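Local coordinates for protein putative ABC transporter subunit, substrate-binding component (Rhodopseudomonas palustris, PDB 4EVQ) that binds 4-hydroxybenzoate as a solute-binding protein and probably delivers it, and related benzoate derivatives, to an ABC importer, at residues A154-W159 with E166-F171; K224-A229 with I233-P238; I36-E41 with A280-P285. All blocks are in the same frame, centred on the assembly; numbering follows the deposited sequence. Where two conformers were deposited one is given.

How the interactions relate
Interactions 1 and 2 both pack a helix against the seven-stranded sheet of one lobe; interaction 3 joins two helices beside the other sheet. Interactions 1 and 2, with centres about 14 Å apart, touch where the selenium of selenomethionine M167 (SE) meets P238 CG in apolar packing. Interaction 3 lies about 30 Å from interaction 1, centre to centre, on the opposite side of the chain's centre. Chemistry follows depth. The buried interaction 1 is made mostly by methyl groups and a phenyl ring, with no hydrogen bond across it. The partly buried interaction 2 adds one direct tyrosine-to-carbonyl bond. At the surface, interaction 3 lays arginine on tyrosine and uses two bridging waters.

Interaction 1 of 3, residues A154-W159 with E166-F171; sequences AVTVTW and EMVSGF
T156 on the strand meets two side chains of the helix, turning OG1 to V168 and CG2 to F171. The short axes run nearly antiparallel, at 161°, and come within 9.4 Å, which brings the facing side chains into contact. Apolar contacts do most of the work. T156 CG2 lies 3.5 Å from F171 CE2, approaching the ring obliquely, whereas A154 CB sits at the ring edge, 3.7 Å from F171 CZ. F171 reaches both because its CG stands roughly opposite its own backbone N (chi1 158°). V168 splits its two branches: CG2 slides past T158, 3.7 Å from T158 CG2, while CG1 meets T156 tip to tip, 3.7 Å from T156 OG1.

No hydrogen bond links the two segments. The threonine hydroxyls are satisfied by neighbouring strands: T156 OG1 pairs with D185 OD1 and T158 OG1 with the carbonyl of F213. Putting an alanine at T156 removes both branches and is likely to leave D185 without this mate and open a gap beside F171 CE2.

The contact joins the first two elements of a beta-alpha-beta unit, strand 153-159 and helix 162-177, before strand 181-188. F171 also stacks on Y211 of strand 209-213 and touches V182 of strand 181-188, while M167, a selenomethionine, packs on N135 and I138 of helix 135-148 and touches the bound p-hydroxybenzoic acid.

Interaction 2 of 3, residues K224-A229 with I233-P238; sequences KDYAAA and IPLWGP. With SO4 (sulfate ion), chain F.
Y226, near the C-terminal end of helix 217-228, lies against L235 at the start of strand 235-238. They join the second and third elements of a beta-alpha-beta unit that begins with strand 209-213; its two strands are parallel neighbours in the sheet. Y226 has the most surface buried here. Its ring reaches the strand with CG set opposite the backbone N (chi1 -172°), and its long axis runs alongside L235 in the opposite sense.

L235 covers one face of that ring. The evidence for a CH-pi contact is that L235 CB stands 4.1 Å from the centroid of the Y226 ring, 27° off its normal. L235 CD2 lies farther back toward the rim, 4.0 Å from Y226 CG, so the leucine spans the ring from its phenol end to its root. V210 of strand 209-213 touches Y226, L235 and I233, and L199 of helix 196-205 also packs on the tyrosine.

On the solvent side of the same helix, K224 NZ, in the conformer described, donates to sulfate O4 at 3.1 Å; the ion probably comes from the crystallisation liquor.

I233 contributes its carbonyl. The oxygen lies at the edge of the tyrosine ring, and Y226 OH donates to I233 O over 2.7 Å, with a C=O...O angle of 121° and the hydroxyl standing well above the carbonyl plane.

Interaction 3 of 3, residues I36-E41 with A280-P285; sequences ITRGLE and AAYKIP
R38 lies flat along one face of the Y282 ring, its extended chain running past the tyrosine in the opposite sense. Two measures define the arrangement: R38 CD stands 3.7 Å from the centroid of the Y282 ring, a CH-pi contact only 9° off the normal, and the guanidinium plane is turned just 16° from the ring. R38 NE follows over the rim, 3.5 Å from Y282 CD1. A281 CB covers the opposite face of the ring, so the tyrosine is held between the two residues. At the guanidinium edge, I284 CD1 comes in near the plane, 3.8 Å from R38 NH1.

The polar links run through water. One water accepts from R38 NH1 at 3.0 Å and donates to Y282 O at 2.9 Å, tying the arginine to the end of helix 269-282. Another donates to E41 OE1 and lies 2.7 Å from Y282 OH; the other carboxylate oxygen of E41 makes a salt bridge with K60.

Helix 269-282, reached from strand 257-260 of the second sheet, here packs on helix 30-46, which covers strands 17-23 and 54-62 of the first: helix-to-helix packing on one lobe, consistent with the two-lobed fold of the leucine-binding protein family.

Interaction 1 of 3, residues A154-W159 with E166-F171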
ATOM      1  N   ALA A 154     -20.597   1.252  13.729  1.00 11.99           N
ATOM      2  CA  ALA A 154     -19.607   0.363  13.175  1.00 11.73           C
ATOM      3  C   ALA A 154     -18.941  -0.507  14.214  1.00 11.13           C
ATOM      4  O   ALA A 154     -18.798  -0.118  15.383  1.00 12.21           O
ATOM      5  CB  ALA A 154     -18.496   1.190  12.496  1.00 12.67           C
ATOM      6  N   VAL A 155     -18.530  -1.687  13.784  1.00 10.54           N
ATOM      7  CA  VAL A 155     -17.514  -2.455  14.501  1.00  9.93           C
ATOM      8  C   VAL A 155     -16.293  -2.553  13.584  1.00  9.15           C
ATOM      9  O   VAL A 155     -16.444  -2.726  12.375  1.00  9.75           O
ATOM     10  CB  VAL A 155     -18.005  -3.882  14.825  1.00 10.50           C
ATOM     11  CG1 VAL A 155     -16.869  -4.784  15.354  1.00 11.47           C
ATOM     12  CG2 VAL A 155     -19.140  -3.840  15.809  1.00 11.30           C
ATOM     13  N   THR A 156     -15.087  -2.417  14.152  1.00  8.59           N
ATOM     14  CA  THR A 156     -13.864  -2.590  13.378  1.00  7.71           C
ATOM     15  C   THR A 156     -13.201  -3.925  13.720  1.00  8.70           C
ATOM     16  O   THR A 156     -13.357  -4.432  14.858  1.00  9.03           O
ATOM     17  CB  THR A 156     -12.843  -1.474  13.585  1.00  8.82           C
ATOM     18  OG1 THR A 156     -12.298  -1.577  14.882  1.00  9.83           O
ATOM     19  CG2 THR A 156     -13.457  -0.114  13.380  1.00  9.73           C
ATOM     20  N   VAL A 157     -12.539  -4.526  12.744  1.00  7.82           N
ATOM     21  CA  VAL A 157     -11.796  -5.743  13.003  1.00  7.86           C
ATOM     22  C   VAL A 157     -10.516  -5.717  12.148  1.00  6.60           C
ATOM     23  O   VAL A 157     -10.566  -5.457  10.934  1.00  7.63           O
ATOM     24  CB  VAL A 157     -12.669  -6.988  12.764  1.00 10.01           C
ATOM     25  CG1 VAL A 157     -13.191  -7.049  11.383  1.00 11.82           C
ATOM     26  CG2 VAL A 157     -11.927  -8.242  13.142  1.00  9.87           C
ATOM     27  N   THR A 158      -9.403  -6.036  12.774  1.00  6.73           N
ATOM     28  CA  THR A 158      -8.123  -5.991  12.067  1.00  6.96           C
ATOM     29  C   THR A 158      -7.094  -6.758  12.865  1.00  6.43           C
ATOM     30  O   THR A 158      -7.384  -7.287  13.933  1.00  7.84           O
ATOM     31  CB  THR A 158      -7.654  -4.545  11.770  1.00  7.97           C
ATOM     32  OG1 THR A 158      -6.547  -4.585  10.864  1.00  7.86           O
ATOM     33  CG2 THR A 158      -7.231  -3.833  13.018  1.00  8.72           C
ATOM     34  N   TRP A 159      -5.885  -6.812  12.326  1.00  7.18           N
ATOM     35  CA  TRP A 159      -4.747  -7.394  13.005  1.00  6.78           C
ATOM     36  C   TRP A 159      -4.115  -6.398  13.982  1.00  7.36           C
ATOM     37  O   TRP A 159      -4.089  -5.180  13.729  1.00  8.62           O
ATOM     38  CB  TRP A 159      -3.688  -7.841  11.984  1.00  8.12           C
ATOM     39  CG  TRP A 159      -3.958  -9.162  11.337  1.00  6.56           C
ATOM     40  CD1 TRP A 159      -4.356 -10.308  11.968  1.00  7.75           C
ATOM     41  CD2 TRP A 159      -3.816  -9.494   9.959  1.00  6.66           C
ATOM     42  NE1 TRP A 159      -4.425 -11.326  11.078  1.00  7.77           N
ATOM     43  CE2 TRP A 159      -4.092 -10.871   9.830  1.00  7.17           C
ATOM     44  CE3 TRP A 159      -3.421  -8.783   8.830  1.00  8.22           C
ATOM     45  CZ2 TRP A 159      -4.024 -11.542   8.605  1.00  9.03           C
ATOM     46  CZ3 TRP A 159      -3.330  -9.432   7.649  1.00  9.67           C
ATOM     47  CH2 TRP A 159      -3.655 -10.794   7.526  1.00 10.36           C
ATOM     48  N   GLU A 166      -3.397   1.914  12.912  1.00  8.01           N
ATOM     49  CA  GLU A 166      -3.460   3.243  12.319  1.00  8.07           C
ATOM     50  C   GLU A 166      -4.597   3.421  11.337  1.00  8.04           C
ATOM     51  O   GLU A 166      -5.150   4.508  11.212  1.00  9.14           O
ATOM     52  CB  GLU A 166      -2.133   3.547  11.626  1.00  8.64           C
ATOM     53  CG  GLU A 166      -0.995   3.833  12.609  1.00 10.15           C
ATOM     54  CD  GLU A 166       0.379   4.041  11.972  1.00 10.97           C
ATOM     55  OE1 GLU A 166       0.486   4.055  10.737  1.00  9.62           O
ATOM     56  OE2 GLU A 166       1.341   4.252  12.728  1.00 15.66           O
HETATM   57  N   MSE A 167      -4.884   2.393  10.544  1.00  7.55           N
HETATM   58  CA  MSE A 167      -6.015   2.476   9.645  1.00  8.64           C
HETATM   59  C   MSE A 167      -7.341   2.497  10.402  1.00  9.52           C
HETATM   60  O   MSE A 167      -8.285   3.173   9.970  1.00  9.65           O
HETATM   61  CB  MSE A 167      -5.994   1.351   8.635  1.00  9.41           C
HETATM   62  CG  MSE A 167      -4.951   1.530   7.561  1.00 11.04           C
HETATM   63 SE   MSE A 167      -5.098   0.311   6.090  0.58 12.87          SE
HETATM   64  CE  MSE A 167      -3.467  -0.590   6.296  1.00 11.13           C
ATOM     65  N   VAL A 168      -7.437   1.797  11.526  1.00  8.33           N
ATOM     66  CA  VAL A 168      -8.648   1.887  12.349  1.00  8.51           C
ATOM     67  C   VAL A 168      -8.712   3.260  12.981  1.00  9.56           C
ATOM     68  O   VAL A 168      -9.785   3.870  13.069  1.00  9.92           O
ATOM     69  CB  VAL A 168      -8.681   0.745  13.388  1.00  9.76           C
ATOM     70  CG1 VAL A 168      -9.649   1.052  14.518  1.00 10.29           C
ATOM     71  CG2 VAL A 168      -9.046  -0.577  12.749  1.00 10.40           C
ATOM     72  N   SER A 169      -7.594   3.793  13.442  1.00  9.83           N
ATOM     73  CA  SER A 169      -7.596   5.130  14.066  1.00  9.21           C
ATOM     74  C   SER A 169      -8.088   6.207  13.105  1.00  9.81           C
ATOM     75  O   SER A 169      -8.919   7.022  13.461  1.00 10.95           O
ATOM     76  CB  SER A 169      -6.208   5.440  14.584  1.00 11.42           C
ATOM     77  OG  SER A 169      -6.158   6.710  15.194  1.00 14.52           O
ATOM     78  N   GLY A 170      -7.629   6.175  11.861  1.00  9.38           N
ATOM     79  CA  GLY A 170      -8.084   7.145  10.874  1.00 10.63           C
ATOM     80  C   GLY A 170      -9.558   7.001  10.581  1.00  9.39           C
ATOM     81  O   GLY A 170     -10.299   7.984  10.493  1.00 10.71           O
ATOM     82  N   PHE A 171     -10.010   5.774  10.395  1.00  9.48           N
ATOM     83  CA  PHE A 171     -11.405   5.515  10.190  1.00  9.51           C
ATOM     84  C   PHE A 171     -12.235   6.086  11.348  1.00  9.67           C
ATOM     85  O   PHE A 171     -13.266   6.718  11.143  1.00 10.43           O
ATOM     86  CB  PHE A 171     -11.629   3.991  10.068  1.00  8.88           C
ATOM     87  CG  PHE A 171     -13.049   3.575  10.384  1.00  8.76           C
ATOM     88  CD1 PHE A 171     -14.051   3.718   9.458  1.00  9.62           C
ATOM     89  CD2 PHE A 171     -13.364   3.114  11.640  1.00 10.45           C
ATOM     90  CE1 PHE A 171     -15.386   3.471   9.815  1.00 11.86           C
ATOM     91  CE2 PHE A 171     -14.681   2.827  11.974  1.00 11.32           C
ATOM     92  CZ  PHE A 171     -15.681   3.016  11.035  1.00 11.69           C
TER

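Interaction 2 of 3, residues K224-A229 with I233-P238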
ATOM      1  N   LYS A 224     -14.358 -15.025   2.988  0.51  9.42           N
ATOM      2  CA  LYS A 224     -15.082 -16.300   2.937  0.51 10.47           C
ATOM      3  C   LYS A 224     -15.810 -16.541   4.241  0.51 11.21           C
ATOM      4  O   LYS A 224     -17.028 -16.861   4.248  0.51 12.21           O
ATOM      5  CB  LYS A 224     -14.095 -17.428   2.635  0.51 12.91           C
ATOM      6  CG  LYS A 224     -13.596 -17.370   1.194  0.51 15.10           C
ATOM      7  CD  LYS A 224     -12.794 -18.579   0.693  0.51 18.20           C
ATOM      8  CE  LYS A 224     -12.747 -18.510  -0.880  0.51 20.97           C
ATOM      9  NZ  LYS A 224     -12.084 -19.617  -1.652  0.51 23.54           N
ATOM     10  N   ASP A 225     -15.123 -16.364   5.350  1.00 10.97           N
ATOM     11  CA  ASP A 225     -15.702 -16.646   6.661  1.00 10.35           C
ATOM     12  C   ASP A 225     -16.826 -15.651   6.948  1.00 10.19           C
ATOM     13  O   ASP A 225     -17.885 -16.013   7.502  1.00 12.19           O
ATOM     14  CB  ASP A 225     -14.679 -16.615   7.776  1.00 11.91           C
ATOM     15  CG  ASP A 225     -13.668 -17.756   7.704  1.00 14.76           C
ATOM     16  OD1 ASP A 225     -13.911 -18.722   6.951  1.00 18.04           O
ATOM     17  OD2 ASP A 225     -12.645 -17.650   8.426  1.00 16.25           O
ATOM     18  N   TYR A 226     -16.631 -14.385   6.624  1.00  9.08           N
ATOM     19  CA  TYR A 226     -17.632 -13.345   6.868  1.00  8.43           C
ATOM     20  C   TYR A 226     -18.933 -13.674   6.117  1.00 10.82           C
ATOM     21  O   TYR A 226     -20.023 -13.589   6.679  1.00 11.72           O
ATOM     22  CB  TYR A 226     -17.054 -11.998   6.440  1.00  9.06           C
ATOM     23  CG  TYR A 226     -17.899 -10.803   6.803  1.00  8.41           C
ATOM     24  CD1 TYR A 226     -19.004 -10.444   6.050  1.00  9.06           C
ATOM     25  CD2 TYR A 226     -17.604 -10.035   7.910  1.00  9.68           C
ATOM     26  CE1 TYR A 226     -19.746  -9.319   6.381  1.00  9.49           C
ATOM     27  CE2 TYR A 226     -18.354  -8.928   8.259  1.00 10.57           C
ATOM     28  CZ  TYR A 226     -19.440  -8.585   7.478  1.00 10.74           C
ATOM     29  OH  TYR A 226     -20.173  -7.468   7.806  1.00 12.43           O
ATOM     30  N   ALA A 227     -18.828 -14.044   4.848  1.00 11.19           N
ATOM     31  CA  ALA A 227     -19.996 -14.380   4.042  1.00 12.31           C
ATOM     32  C   ALA A 227     -20.654 -15.603   4.645  1.00 12.95           C
ATOM     33  O   ALA A 227     -21.900 -15.666   4.732  1.00 14.73           O
ATOM     34  CB  ALA A 227     -19.621 -14.640   2.604  1.00 12.56           C
ATOM     35  N   ALA A 228     -19.891 -16.574   5.095  1.00 13.89           N
ATOM     36  CA  ALA A 228     -20.510 -17.813   5.604  1.00 15.47           C
ATOM     37  C   ALA A 228     -21.237 -17.591   6.889  1.00 15.62           C
ATOM     38  O   ALA A 228     -22.128 -18.405   7.242  1.00 17.44           O
ATOM     39  CB  ALA A 228     -19.465 -18.875   5.770  1.00 16.59           C
ATOM     40  N   ALA A 229     -20.939 -16.535   7.612  1.00 15.07           N
ATOM     41  CA  ALA A 229     -21.639 -16.195   8.836  1.00 14.72           C
ATOM     42  C   ALA A 229     -23.025 -15.607   8.612  1.00 16.00           C
ATOM     43  O   ALA A 229     -23.792 -15.463   9.577  1.00 17.23           O
ATOM     44  CB  ALA A 229     -20.785 -15.273   9.702  1.00 14.82           C
ATOM     45  N   ILE A 233     -24.967  -7.810   7.382  1.00 14.78           N
ATOM     46  CA  ILE A 233     -24.321  -6.540   7.720  1.00 13.21           C
ATOM     47  C   ILE A 233     -23.255  -6.220   6.632  1.00 13.20           C
ATOM     48  O   ILE A 233     -22.430  -7.072   6.306  1.00 13.32           O
ATOM     49  CB  ILE A 233     -23.579  -6.625   9.103  1.00 13.43           C
ATOM     50  CG1 ILE A 233     -24.562  -6.902  10.231  1.00 14.36           C
ATOM     51  CG2 ILE A 233     -22.798  -5.330   9.392  1.00 13.36           C
ATOM     52  CD1 ILE A 233     -23.871  -7.440  11.519  1.00 16.82           C
ATOM     53  N   PRO A 234     -23.284  -5.031   6.065  1.00 13.03           N
ATOM     54  CA  PRO A 234     -22.328  -4.745   4.976  1.00 13.63           C
ATOM     55  C   PRO A 234     -20.910  -4.582   5.479  1.00 10.95           C
ATOM     56  O   PRO A 234     -20.633  -3.964   6.486  1.00 11.71           O
ATOM     57  CB  PRO A 234     -22.806  -3.431   4.415  1.00 14.83           C
ATOM     58  CG  PRO A 234     -23.583  -2.791   5.479  1.00 16.01           C
ATOM     59  CD  PRO A 234     -24.223  -3.913   6.273  1.00 14.83           C
ATOM     60  N   LEU A 235     -20.024  -5.201   4.703  1.00 10.91           N
ATOM     61  CA  LEU A 235     -18.568  -5.174   4.921  1.00  9.46           C
ATOM     62  C   LEU A 235     -17.928  -4.099   4.073  1.00  9.24           C
ATOM     63  O   LEU A 235     -18.137  -4.007   2.863  1.00 10.75           O
ATOM     64  CB  LEU A 235     -18.019  -6.550   4.622  1.00  9.52           C
ATOM     65  CG  LEU A 235     -16.479  -6.711   4.774  1.00  9.25           C
ATOM     66  CD1 LEU A 235     -16.079  -6.411   6.215  1.00 10.03           C
ATOM     67  CD2 LEU A 235     -16.068  -8.104   4.412  1.00  9.98           C
ATOM     68  N   TRP A 236     -17.093  -3.342   4.752  1.00  9.52           N
ATOM     69  CA  TRP A 236     -16.281  -2.280   4.182  1.00  8.68           C
ATOM     70  C   TRP A 236     -14.833  -2.405   4.641  1.00  8.36           C
ATOM     71  O   TRP A 236     -14.547  -2.991   5.657  1.00  8.51           O
ATOM     72  CB  TRP A 236     -16.773  -0.946   4.722  1.00 11.51           C
ATOM     73  CG  TRP A 236     -18.032  -0.379   4.136  1.00 11.71           C
ATOM     74  CD1 TRP A 236     -19.314  -0.804   4.356  1.00 13.21           C
ATOM     75  CD2 TRP A 236     -18.113   0.724   3.251  1.00 12.21           C
ATOM     76  NE1 TRP A 236     -20.196  -0.012   3.643  1.00 13.97           N
ATOM     77  CE2 TRP A 236     -19.487   0.932   2.958  1.00 13.44           C
ATOM     78  CE3 TRP A 236     -17.165   1.557   2.669  1.00 13.06           C
ATOM     79  CZ2 TRP A 236     -19.916   1.947   2.129  1.00 14.69           C
ATOM     80  CZ3 TRP A 236     -17.609   2.564   1.825  1.00 13.67           C
ATOM     81  CH2 TRP A 236     -18.976   2.769   1.597  1.00 13.49           C
ATOM     82  N   GLY A 237     -13.926  -1.803   3.877  1.00  8.64           N
ATOM     83  CA  GLY A 237     -12.557  -1.652   4.350  1.00  8.53           C
ATOM     84  C   GLY A 237     -11.765  -0.820   3.386  1.00  7.23           C
ATOM     85  O   GLY A 237     -12.222  -0.479   2.317  1.00  7.85           O
ATOM     86  N   PRO A 238     -10.538  -0.490   3.775  1.00  7.21           N
ATOM     87  CA  PRO A 238      -9.592  -0.036   2.757  1.00  6.94           C
ATOM     88  C   PRO A 238      -9.428  -1.117   1.707  1.00  7.16           C
ATOM     89  O   PRO A 238      -9.606  -2.282   1.981  1.00  7.88           O
ATOM     90  CB  PRO A 238      -8.309   0.181   3.561  1.00  8.93           C
ATOM     91  CG  PRO A 238      -8.390  -0.899   4.654  1.00 10.24           C
ATOM     92  CD  PRO A 238      -9.875  -0.942   5.008  1.00  8.25           C
TER
HETATM   93  S   SO4 F 404     -14.411 -22.171   0.944  0.72 36.32           S
HETATM   94  O1  SO4 F 404     -14.921 -23.539   0.997  0.72 36.72           O
HETATM   95  O2  SO4 F 404     -13.382 -21.937   1.952  0.72 36.07           O
HETATM   96  O3  SO4 F 404     -15.496 -21.224   1.220  0.72 37.87           O
HETATM   97  O4  SO4 F 404     -13.881 -21.844  -0.387  0.72 35.63           O

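Interaction 3 of 3, residues I36-E41 with A280-P285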
ATOM      1  N   ILE A  36       4.597  -6.430  -5.931  1.00  6.44           N
ATOM      2  CA  ILE A  36       5.450  -5.227  -5.982  1.00  6.99           C
ATOM      3  C   ILE A  36       6.668  -5.494  -6.844  1.00  8.40           C
ATOM      4  O   ILE A  36       7.063  -4.647  -7.660  1.00  9.46           O
ATOM      5  CB  ILE A  36       5.856  -4.800  -4.550  1.00  7.65           C
ATOM      6  CG1 ILE A  36       4.605  -4.288  -3.789  1.00  8.02           C
ATOM      7  CG2 ILE A  36       6.945  -3.735  -4.591  1.00  9.04           C
ATOM      8  CD1 ILE A  36       4.838  -4.191  -2.311  1.00  8.52           C
ATOM      9  N   THR A  37       7.296  -6.647  -6.636  1.00  8.88           N
ATOM     10  CA  THR A  37       8.477  -6.987  -7.418  1.00  8.79           C
ATOM     11  C   THR A  37       8.147  -7.099  -8.919  1.00 10.15           C
ATOM     12  O   THR A  37       8.904  -6.596  -9.790  1.00 10.85           O
ATOM     13  CB  THR A  37       9.076  -8.299  -6.902  1.00 10.80           C
ATOM     14  OG1 THR A  37       9.424  -8.154  -5.518  1.00 11.04           O
ATOM     15  CG2 THR A  37      10.344  -8.686  -7.659  1.00 12.15           C
ATOM     16  N   ARG A  38       6.989  -7.690  -9.214  1.00  9.55           N
ATOM     17  CA  ARG A  38       6.531  -7.789 -10.604  1.00  9.32           C
ATOM     18  C   ARG A  38       6.303  -6.430 -11.233  1.00 10.95           C
ATOM     19  O   ARG A  38       6.718  -6.179 -12.377  1.00 10.90           O
ATOM     20  CB  ARG A  38       5.258  -8.634 -10.720  1.00  9.98           C
ATOM     21  CG  ARG A  38       5.457 -10.152 -10.553  1.00 10.42           C
ATOM     22  CD  ARG A  38       4.112 -10.831 -10.501  1.00 10.96           C
ATOM     23  NE  ARG A  38       4.262 -12.266 -10.597  1.00 12.93           N
ATOM     24  CZ  ARG A  38       3.249 -13.121 -10.657  1.00 14.10           C
ATOM     25  NH1 ARG A  38       1.994 -12.701 -10.498  1.00 15.25           N
ATOM     26  NH2 ARG A  38       3.508 -14.431 -10.847  1.00 17.45           N
ATOM     27  N   GLY A  39       5.646  -5.550 -10.503  1.00 10.01           N
ATOM     28  CA  GLY A  39       5.451  -4.202 -11.022  1.00  9.57           C
ATOM     29  C   GLY A  39       6.766  -3.487 -11.343  1.00 10.80           C
ATOM     30  O   GLY A  39       6.914  -2.844 -12.392  1.00 10.48           O
ATOM     31  N   LEU A  40       7.716  -3.589 -10.433  0.57 11.39           N
ATOM     32  CA  LEU A  40       9.006  -2.935 -10.621  0.57 11.86           C
ATOM     33  C   LEU A  40       9.801  -3.570 -11.773  0.57 13.16           C
ATOM     34  O   LEU A  40      10.391  -2.867 -12.612  0.57 14.00           O
ATOM     35  CB  LEU A  40       9.761  -2.995  -9.303  0.57 12.90           C
ATOM     36  CG  LEU A  40      11.148  -2.385  -9.283  0.57 13.40           C
ATOM     37  CD1 LEU A  40      11.137  -0.930  -9.724  0.57 12.60           C
ATOM     38  CD2 LEU A  40      11.648  -2.528  -7.872  0.57 14.13           C
ATOM     39  N   GLU A  41       9.814  -4.899 -11.843  1.00 12.30           N
ATOM     40  CA  GLU A  41      10.533  -5.573 -12.916  1.00 14.43           C
ATOM     41  C   GLU A  41       9.886  -5.309 -14.270  1.00 13.94           C
ATOM     42  O   GLU A  41      10.568  -5.172 -15.281  1.00 15.28           O
ATOM     43  CB  GLU A  41      10.599  -7.080 -12.645  1.00 15.17           C
ATOM     44  CG  GLU A  41      11.517  -7.373 -11.463  1.00 19.11           C
ATOM     45  CD  GLU A  41      11.596  -8.853 -11.077  1.00 22.98           C
ATOM     46  OE1 GLU A  41      10.608  -9.593 -11.217  1.00 25.93           O
ATOM     47  OE2 GLU A  41      12.674  -9.250 -10.582  1.00 25.00           O
ATOM     48  N   ALA A 280      -0.186  -9.881 -19.949  1.00 16.56           N
ATOM     49  CA  ALA A 280       0.592 -10.673 -20.895  1.00 17.75           C
ATOM     50  C   ALA A 280       1.766 -11.399 -20.205  1.00 18.40           C
ATOM     51  O   ALA A 280       2.080 -12.552 -20.542  1.00 21.50           O
ATOM     52  CB  ALA A 280       1.081  -9.809 -22.065  1.00 18.79           C
ATOM     53  N   ALA A 281       2.399 -10.744 -19.238  1.00 16.93           N
ATOM     54  CA  ALA A 281       3.562 -11.317 -18.582  1.00 17.64           C
ATOM     55  C   ALA A 281       3.190 -12.328 -17.493  1.00 17.88           C
ATOM     56  O   ALA A 281       3.871 -13.363 -17.331  1.00 18.67           O
ATOM     57  CB  ALA A 281       4.438 -10.201 -17.988  1.00 18.40           C
ATOM     58  N   TYR A 282       2.119 -12.039 -16.755  1.00 17.07           N
ATOM     59  CA  TYR A 282       1.833 -12.763 -15.527  1.00 16.57           C
ATOM     60  C   TYR A 282       0.471 -13.465 -15.487  1.00 18.10           C
ATOM     61  O   TYR A 282       0.212 -14.204 -14.541  1.00 20.99           O
ATOM     62  CB  TYR A 282       1.983 -11.821 -14.295  1.00 15.39           C
ATOM     63  CG  TYR A 282       3.341 -11.172 -14.216  1.00 15.65           C
ATOM     64  CD1 TYR A 282       4.496 -11.928 -14.040  1.00 16.59           C
ATOM     65  CD2 TYR A 282       3.481  -9.808 -14.325  1.00 16.14           C
ATOM     66  CE1 TYR A 282       5.736 -11.327 -13.992  1.00 17.77           C
ATOM     67  CE2 TYR A 282       4.708  -9.203 -14.249  1.00 17.36           C
ATOM     68  CZ  TYR A 282       5.830  -9.952 -14.085  1.00 18.05           C
ATOM     69  OH  TYR A 282       7.058  -9.299 -14.039  1.00 21.05           O
ATOM     70  N   LYS A 283      -0.393 -13.205 -16.471  1.00 18.38           N
ATOM     71  CA  LYS A 283      -1.685 -13.924 -16.644  1.00 20.27           C
ATOM     72  C   LYS A 283      -2.739 -13.687 -15.545  1.00 19.67           C
ATOM     73  O   LYS A 283      -3.714 -14.453 -15.408  1.00 20.74           O
ATOM     74  CB  LYS A 283      -1.459 -15.442 -16.822  1.00 24.40           C
ATOM     75  CG  LYS A 283      -0.341 -15.789 -17.840  1.00 28.44           C
ATOM     76  CD  LYS A 283      -0.518 -15.035 -19.150  1.00 31.30           C
ATOM     77  CE  LYS A 283       0.414 -15.558 -20.238  1.00 34.20           C
ATOM     78  NZ  LYS A 283       1.805 -15.721 -19.723  1.00 35.69           N
ATOM     79  N   ILE A 284      -2.534 -12.646 -14.752  1.00 16.19           N
ATOM     80  CA  ILE A 284      -3.518 -12.149 -13.832  1.00 16.08           C
ATOM     81  C   ILE A 284      -3.484 -10.629 -13.910  1.00 13.89           C
ATOM     82  O   ILE A 284      -2.488 -10.024 -14.297  1.00 14.17           O
ATOM     83  CB  ILE A 284      -3.289 -12.587 -12.356  1.00 16.15           C
ATOM     84  CG1 ILE A 284      -1.956 -12.046 -11.818  1.00 16.38           C
ATOM     85  CG2 ILE A 284      -3.335 -14.139 -12.202  1.00 16.80           C
ATOM     86  CD1 ILE A 284      -1.751 -12.350 -10.308  1.00 16.55           C
ATOM     87  N   PRO A 285      -4.570  -9.983 -13.528  1.00 12.61           N
ATOM     88  CA  PRO A 285      -4.540  -8.521 -13.492  1.00 12.51           C
ATOM     89  C   PRO A 285      -3.570  -8.024 -12.426  1.00 11.15           C
ATOM     90  O   PRO A 285      -3.377  -8.668 -11.378  1.00 12.14           O
ATOM     91  CB  PRO A 285      -5.958  -8.140 -13.121  1.00 14.71           C
ATOM     92  CG  PRO A 285      -6.770  -9.344 -13.320  1.00 17.96           C
ATOM     93  CD  PRO A 285      -5.904 -10.532 -13.217  1.00 14.93           C
TER
HETATM   94  O   HOH W   1       0.592 -14.977 -11.749  1.00 33.04           O
HETATM   95  O   HOH W   2       9.043 -10.859 -13.062  1.00 31.92           O